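Local coordinates for isoprenyl transferase (Helicobacter pylori, PDB 2D2R), which catalyses the condensation of isopentenyl diphosphate with an allylic pyrophosphate, building the long prenyl chain of undecaprenyl diphosphate with the help of magnesium, at residues 148-159 with 173-181. Residues are numbered along the deposited sequence; the frame is centred on the assembly and turned at random.
Sequences ELSRAFKSLLES and EISNRLDTR
D179, in the type I turn L178-R181, presents its carboxylate end-on to the guanidinium of R151 on helix 145-158, in the dimer-forming region of this cis-prenyltransferase fold; on another side of the helix, F153 meets F153 of the second subunit edge-to-face. R151 NH2 donates to D179 OD1 (2.8 Å, 170°) and NH1 to OD2 (2.9 Å). The two planes are turned only 30° apart, and both bonds come from the syn side of the carboxylate, so the pair is held against rotation. R151 gets there by a bend at chi3. OD1 also accepts from the backbone N of G109, while a water lies within hydrogen-bonding distance of both D179 OD2 and E148 O.

E148 runs extended and antiparallel alongside D179. Its OE2 takes a weak bond from D179 N (2.8 Å), and OE1 is held by Y143 and Q205. The carboxylates of E148 and D179 lie close, and the neighbouring donors and R151 probably offset their repulsion. L178 crosses E148 at about a right angle, its CD2 packing on the aliphatic part at CG (3.6 Å) and also against CD2 of L149 and CB of A152. I174 continues this apolar layer, with CG2 against L149 CD2 and CG1 against L156 CD1; W204 touches both I174 and L178.

R177, in the segment following helix 171-175, bends at chi2 (-58°) and so brings its guanidinium to the C-terminal end of helix 145-158. L156 CD2 sits over the centre of one face, 3.8 Å above the plane. Along the edge, NH1 donates to S155 OG (2.9 Å), and NH1 and NH2 together grip a single acceptor in the guanidinium plane, S159 O, with NH2 approaching almost in line with the carbonyl.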
loop_
_atom_site.group_PDB
_atom_site.type_symbol
_atom_site.label_atom_id
_atom_site.label_comp_id
_atom_site.label_asym_id
_atom_site.label_seq_id
_atom_site.Cartn_x
_atom_site.Cartn_y
_atom_site.Cartn_z
ATOM N N GLU A 148 4.950 -1.812 12.328
ATOM C CA GLU A 148 4.747 -0.447 12.818
ATOM C C GLU A 148 3.310 -0.265 13.333
ATOM O O GLU A 148 3.081 0.316 14.386
ATOM C CB GLU A 148 5.024 0.592 11.737
ATOM C CG GLU A 148 4.876 2.068 12.205
ATOM C CD GLU A 148 4.901 3.071 11.034
ATOM O OE1 GLU A 148 4.621 2.672 9.856
ATOM O OE2 GLU A 148 5.193 4.255 11.295
ATOM N N LEU A 149 2.327 -0.770 12.587
ATOM C CA LEU A 149 0.947 -0.642 13.019
ATOM C C LEU A 149 0.687 -1.427 14.295
ATOM O O LEU A 149 -0.114 -1.001 15.163
ATOM C CB LEU A 149 -0.006 -1.082 11.890
ATOM C CG LEU A 149 -0.110 0.023 10.817
ATOM C CD1 LEU A 149 -0.566 -0.567 9.439
ATOM C CD2 LEU A 149 -1.117 1.119 11.324
ATOM N N SER A 150 1.347 -2.582 14.424
ATOM C CA SER A 150 1.198 -3.406 15.611
ATOM C C SER A 150 1.726 -2.651 16.810
ATOM O O SER A 150 1.161 -2.731 17.873
ATOM C CB SER A 150 2.022 -4.695 15.480
ATOM O OG SER A 150 1.462 -5.502 14.466
ATOM N N ARG A 151 2.856 -1.967 16.644
ATOM C CA ARG A 151 3.443 -1.216 17.755
ATOM C C ARG A 151 2.576 -0.001 18.058
ATOM O O ARG A 151 2.463 0.411 19.221
ATOM C CB ARG A 151 4.889 -0.807 17.424
ATOM C CG ARG A 151 5.833 -2.011 17.431
ATOM C CD ARG A 151 7.336 -1.594 17.220
ATOM N NE ARG A 151 7.671 -1.239 15.830
ATOM C CZ ARG A 151 7.813 0.006 15.368
ATOM N NH1 ARG A 151 7.652 1.025 16.179
ATOM N NH2 ARG A 151 8.091 0.249 14.076
ATOM N N ALA A 152 1.920 0.548 17.033
ATOM C CA ALA A 152 1.053 1.706 17.261
ATOM C C ALA A 152 -0.101 1.244 18.130
ATOM O O ALA A 152 -0.535 1.957 19.045
ATOM C CB ALA A 152 0.541 2.237 15.944
ATOM N N PHE A 153 -0.582 0.033 17.863
ATOM C CA PHE A 153 -1.722 -0.507 18.616
ATOM C C PHE A 153 -1.364 -0.766 20.073
ATOM O O PHE A 153 -2.174 -0.537 20.987
ATOM C CB PHE A 153 -2.225 -1.825 18.029
ATOM C CG PHE A 153 -3.181 -2.547 18.943
ATOM C CD1 PHE A 153 -4.553 -2.214 18.965
ATOM C CD2 PHE A 153 -2.717 -3.525 19.819
ATOM C CE1 PHE A 153 -5.450 -2.864 19.863
ATOM C CE2 PHE A 153 -3.591 -4.182 20.717
ATOM C CZ PHE A 153 -4.970 -3.856 20.747
ATOM N N LYS A 154 -0.163 -1.311 20.252
ATOM C CA LYS A 154 0.366 -1.639 21.582
ATOM C C LYS A 154 0.520 -0.331 22.336
ATOM O O LYS A 154 0.339 -0.274 23.566
ATOM C CB LYS A 154 1.714 -2.353 21.436
ATOM C CG LYS A 154 2.370 -2.806 22.747
ATOM C CD LYS A 154 3.540 -3.810 22.469
ATOM C CE LYS A 154 4.567 -3.220 21.514
ATOM N NZ LYS A 154 5.355 -4.265 20.704
ATOM N N SER A 155 0.879 0.711 21.598
ATOM C CA SER A 155 1.022 2.035 22.172
ATOM C C SER A 155 -0.348 2.509 22.697
ATOM O O SER A 155 -0.434 3.029 23.822
ATOM C CB SER A 155 1.555 3.026 21.129
ATOM O OG SER A 155 1.495 4.375 21.594
ATOM N N LEU A 156 -1.419 2.295 21.920
ATOM C CA LEU A 156 -2.754 2.762 22.339
ATOM C C LEU A 156 -3.321 1.951 23.482
ATOM O O LEU A 156 -4.049 2.488 24.297
ATOM C CB LEU A 156 -3.775 2.733 21.180
ATOM C CG LEU A 156 -3.544 3.809 20.109
ATOM C CD1 LEU A 156 -4.158 3.370 18.748
ATOM C CD2 LEU A 156 -4.119 5.094 20.574
ATOM N N LEU A 157 -3.007 0.660 23.516
ATOM C CA LEU A 157 -3.497 -0.238 24.565
ATOM C C LEU A 157 -2.755 0.052 25.870
ATOM O O LEU A 157 -3.342 0.059 26.948
ATOM C CB LEU A 157 -3.263 -1.712 24.185
ATOM C CG LEU A 157 -3.532 -2.869 25.175
ATOM C CD1 LEU A 157 -4.716 -2.605 26.063
ATOM C CD2 LEU A 157 -3.819 -4.101 24.393
ATOM N N GLU A 158 -1.463 0.289 25.764
ATOM C CA GLU A 158 -0.656 0.550 26.948
ATOM C C GLU A 158 -0.811 1.974 27.481
ATOM O O GLU A 158 -0.689 2.184 28.693
ATOM C CB GLU A 158 0.808 0.244 26.639
ATOM C CG GLU A 158 1.043 -1.235 26.476
ATOM C CD GLU A 158 2.469 -1.580 26.086
ATOM O OE1 GLU A 158 3.292 -0.663 25.935
ATOM O OE2 GLU A 158 2.757 -2.777 25.926
ATOM N N SER A 159 -1.071 2.938 26.598
ATOM C CA SER A 159 -1.287 4.324 27.010
ATOM C C SER A 159 -2.411 4.944 26.187
ATOM O O SER A 159 -2.184 5.708 25.293
ATOM C CB SER A 159 -0.030 5.133 26.833
ATOM O OG SER A 159 1.050 4.426 27.408
ATOM N N GLU A 173 -5.943 8.867 15.887
ATOM C CA GLU A 173 -5.146 8.365 17.005
ATOM C C GLU A 173 -4.043 7.408 16.543
ATOM O O GLU A 173 -2.960 7.371 17.111
ATOM C CB GLU A 173 -5.995 7.658 18.060
ATOM C CG GLU A 173 -7.084 8.555 18.744
ATOM C CD GLU A 173 -6.513 9.751 19.506
ATOM O OE1 GLU A 173 -5.396 9.611 20.093
ATOM O OE2 GLU A 173 -7.190 10.816 19.526
ATOM N N ILE A 174 -4.320 6.657 15.495
ATOM C CA ILE A 174 -3.309 5.715 15.021
ATOM C C ILE A 174 -2.245 6.511 14.341
ATOM O O ILE A 174 -1.057 6.338 14.607
ATOM C CB ILE A 174 -3.932 4.713 14.054
ATOM C CG1 ILE A 174 -4.874 3.794 14.818
ATOM C CG2 ILE A 174 -2.842 3.912 13.315
ATOM C CD1 ILE A 174 -5.776 2.849 13.897
ATOM N N SER A 175 -2.660 7.458 13.512
ATOM C CA SER A 175 -1.719 8.265 12.764
ATOM C C SER A 175 -0.680 8.909 13.672
ATOM O O SER A 175 0.501 8.986 13.388
ATOM C CB SER A 175 -2.520 9.323 12.047
ATOM O OG SER A 175 -1.688 10.201 11.371
ATOM N N ASN A 176 -1.149 9.305 14.837
ATOM C CA ASN A 176 -0.258 10.016 15.762
ATOM C C ASN A 176 0.560 9.147 16.694
ATOM O O ASN A 176 1.355 9.655 17.484
ATOM C CB ASN A 176 -1.161 11.146 16.341
ATOM C CG ASN A 176 -1.437 12.196 15.228
ATOM O OD1 ASN A 176 -2.576 12.322 14.538
ATOM N ND2 ASN A 176 -0.348 12.912 14.890
ATOM N N ARG A 177 0.432 7.818 16.547
ATOM C CA ARG A 177 1.241 6.882 17.324
ATOM C C ARG A 177 2.187 6.097 16.386
ATOM O O ARG A 177 2.965 5.263 16.891
ATOM C CB ARG A 177 0.416 5.829 18.070
ATOM C CG ARG A 177 -0.604 6.278 19.079
ATOM C CD ARG A 177 0.038 7.118 20.187
ATOM N NE ARG A 177 -0.989 7.629 21.112
ATOM C CZ ARG A 177 -1.322 7.063 22.264
ATOM N NH1 ARG A 177 -0.711 5.947 22.675
ATOM N NH2 ARG A 177 -2.296 7.606 22.997
ATOM N N LEU A 178 2.091 6.306 15.056
ATOM C CA LEU A 178 2.970 5.607 14.095
ATOM C C LEU A 178 4.341 6.257 14.216
ATOM O O LEU A 178 4.421 7.374 14.689
ATOM C CB LEU A 178 2.438 5.790 12.667
ATOM C CG LEU A 178 1.160 4.925 12.468
ATOM C CD1 LEU A 178 0.508 5.242 11.171
ATOM C CD2 LEU A 178 1.552 3.429 12.500
ATOM N N ASP A 179 5.396 5.560 13.806
ATOM C CA ASP A 179 6.789 6.109 13.855
ATOM C C ASP A 179 6.863 7.427 13.082
ATOM O O ASP A 179 7.689 8.293 13.356
ATOM C CB ASP A 179 7.767 5.126 13.178
ATOM C CG ASP A 179 7.881 3.801 13.888
ATOM O OD1 ASP A 179 8.620 2.923 13.369
ATOM O OD2 ASP A 179 7.260 3.585 14.958
ATOM N N THR A 180 5.993 7.588 12.089
ATOM C CA THR A 180 5.958 8.766 11.211
ATOM C C THR A 180 5.080 9.909 11.725
ATOM O O THR A 180 4.805 10.848 10.994
ATOM C CB THR A 180 5.376 8.370 9.816
ATOM O OG1 THR A 180 4.152 7.667 10.050
ATOM C CG2 THR A 180 6.312 7.419 9.072
ATOM N N ARG A 181 4.611 9.833 12.949
ATOM C CA ARG A 181 3.743 10.892 13.436
ATOM C C ARG A 181 4.333 12.283 13.113
ATOM O O ARG A 181 5.571 12.487 13.148
ATOM C CB ARG A 181 3.537 10.715 14.940
ATOM C CG ARG A 181 4.788 10.879 15.762
ATOM C CD ARG A 181 4.462 10.426 17.167
ATOM N NE ARG A 181 3.782 11.468 17.954
ATOM C CZ ARG A 181 4.406 12.518 18.517
ATOM N NH1 ARG A 181 5.723 12.685 18.385
ATOM N NH2 ARG A 181 3.712 13.409 19.223
HETATM O O HOH W 1 4.576 2.613 15.569
#